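PDB 2OQH: putative isomerase from Streptomyces coelicolor A3, which probably dehydrates D-glucarate to 5-dehydro-4-deoxy-D-glucarate, as a member of the mandelate racemase/muconate lactonizing enzyme group of the enolase superfamily. Local coordinates for residues Y272-I277 / K281-H286. Numbering follows the deposited sequence.
Sequences YKWGGI and KALAAH
Lys281 meets Ile277, which lies one helical turn earlier: its amide N donates to Ile277 O at 2.9 Å, with an N-H...O angle of 156° and the donor lying in the carbonyl plane. The same carbonyl oxygen is brushed by the lysine's aliphatic root, Lys281 CG coming within 3.4 Å of Ile277 O. From there the chain bends at chi2 (-71°) and again at chi3, leading the ammonium away from 272-277 to hydrogen bonds with Ser315 OG, Thr316 OG1 and Leu120 O. Ala282 serves its own helix, since its carbonyl O accepts both from His286 N and from the ring, His286 ND1 to Ala282 O measuring 3.0 Å with the donor above the carbonyl plane.

Leu283 carries the apolar half of the contact. With CG anti to the backbone N (chi1 -179°), its branched end reaches the indole of Trp274, and Leu283 CD2 sits over one face of the six-membered ring, 3.5 Å from the centroid in a CH-pi contact. Leu283 CD2 lies nearest Trp274 CE2 and CZ2, displaced toward the rim of the ring, while Leu283 CD1 touches the rim at Trp274 CH2, 4.0 Å away. Phe252 meets the same indole edge-to-face, and Met294 of strand 293-296 touches Leu283. Were Trp274 replaced by an alanine, Leu283 CD2 would probably lose the aromatic face it rests on, and a gap would be likely to open beside Phe252.

Between the partners the chain turns aside through Gly275, the first residue to leave helical geometry, with positive phi, after the weakly bonded helix 271-274, and Gly276, the N-cap residue of helix 277-289. The short helical turn after strand 266-269 is thus packed by Trp274 against the helix leading to strand 293-296, within a beta-alpha-beta crossover of the enolase-superfamily TIM barrel.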
# COMPACT_ATOMS: atom_id res chain seq x y z
N TYR A 272 -2.00 -2.41 -5.94
CA TYR A 272 -1.89 -3.85 -6.03
C TYR A 272 -3.11 -4.58 -5.50
O TYR A 272 -3.34 -5.74 -5.86
CB TYR A 272 -0.60 -4.27 -5.32
CG TYR A 272 0.52 -3.42 -5.86
CD1 TYR A 272 0.94 -3.57 -7.18
CD2 TYR A 272 1.02 -2.35 -5.13
CE1 TYR A 272 1.81 -2.66 -7.77
CE2 TYR A 272 1.90 -1.42 -5.71
CZ TYR A 272 2.29 -1.59 -7.04
OH TYR A 272 3.11 -0.66 -7.65
N LYS A 273 -3.91 -3.89 -4.69
CA LYS A 273 -5.12 -4.49 -4.15
C LYS A 273 -6.32 -4.19 -5.07
O LYS A 273 -7.22 -5.01 -5.22
CB LYS A 273 -5.36 -3.95 -2.73
CG LYS A 273 -6.57 -4.54 -2.02
CD LYS A 273 -6.69 -3.98 -0.58
CE LYS A 273 -5.71 -4.63 0.38
NZ LYS A 273 -6.37 -5.67 1.22
N TRP A 274 -6.30 -3.01 -5.69
CA TRP A 274 -7.38 -2.57 -6.57
C TRP A 274 -7.17 -2.83 -8.07
O TRP A 274 -8.02 -2.48 -8.89
CB TRP A 274 -7.65 -1.08 -6.32
CG TRP A 274 -8.25 -0.84 -4.96
CD1 TRP A 274 -7.65 -1.03 -3.75
CD2 TRP A 274 -9.61 -0.46 -4.67
NE1 TRP A 274 -8.54 -0.80 -2.73
CE2 TRP A 274 -9.75 -0.45 -3.27
CE3 TRP A 274 -10.71 -0.13 -5.47
CZ2 TRP A 274 -10.96 -0.12 -2.64
CZ3 TRP A 274 -11.92 0.20 -4.84
CH2 TRP A 274 -12.03 0.20 -3.44
N GLY A 275 -6.04 -3.43 -8.41
CA GLY A 275 -5.79 -3.77 -9.80
C GLY A 275 -5.13 -2.77 -10.73
O GLY A 275 -4.89 -3.10 -11.90
N GLY A 276 -4.83 -1.57 -10.26
CA GLY A 276 -4.19 -0.62 -11.16
C GLY A 276 -4.15 0.82 -10.69
O GLY A 276 -4.71 1.19 -9.65
N ILE A 277 -3.47 1.64 -11.49
CA ILE A 277 -3.31 3.06 -11.20
C ILE A 277 -4.58 3.87 -11.42
O ILE A 277 -4.95 4.69 -10.58
CB ILE A 277 -2.16 3.64 -12.03
CG1 ILE A 277 -0.83 3.07 -11.51
CG2 ILE A 277 -2.19 5.17 -11.99
CD1 ILE A 277 0.39 3.57 -12.22
N LYS A 281 -6.78 6.18 -8.81
CA LYS A 281 -7.10 7.60 -9.03
C LYS A 281 -8.62 7.72 -8.94
O LYS A 281 -9.15 8.72 -8.44
CB LYS A 281 -6.64 8.06 -10.42
CG LYS A 281 -5.13 8.07 -10.62
CD LYS A 281 -4.48 9.18 -9.84
CE LYS A 281 -4.85 10.55 -10.41
NZ LYS A 281 -4.06 11.63 -9.76
N ALA A 282 -9.32 6.71 -9.44
CA ALA A 282 -10.78 6.70 -9.41
C ALA A 282 -11.25 6.71 -7.95
O ALA A 282 -12.13 7.48 -7.57
CB ALA A 282 -11.31 5.46 -10.12
N LEU A 283 -10.65 5.84 -7.15
CA LEU A 283 -11.00 5.74 -5.74
C LEU A 283 -10.80 7.08 -5.03
O LEU A 283 -11.59 7.45 -4.16
CB LEU A 283 -10.16 4.65 -5.07
CG LEU A 283 -10.40 4.37 -3.58
CD1 LEU A 283 -11.89 4.24 -3.29
CD2 LEU A 283 -9.66 3.09 -3.20
N ALA A 284 -9.74 7.80 -5.40
CA ALA A 284 -9.46 9.10 -4.80
C ALA A 284 -10.64 10.03 -5.09
O ALA A 284 -11.09 10.78 -4.23
CB ALA A 284 -8.17 9.67 -5.36
N ALA A 285 -11.14 9.96 -6.32
CA ALA A 285 -12.27 10.79 -6.71
C ALA A 285 -13.48 10.42 -5.83
O ALA A 285 -14.16 11.29 -5.30
CB ALA A 285 -12.60 10.58 -8.19
N HIS A 286 -13.73 9.12 -5.70
CA HIS A 286 -14.85 8.63 -4.89
C HIS A 286 -14.76 9.15 -3.45
O HIS A 286 -15.76 9.55 -2.86
CB HIS A 286 -14.87 7.10 -4.86
CG HIS A 286 -15.48 6.47 -6.08
ND1 HIS A 286 -14.95 6.64 -7.35
CD2 HIS A 286 -16.53 5.62 -6.22
CE1 HIS A 286 -15.66 5.92 -8.21
NE2 HIS A 286 -16.62 5.30 -7.55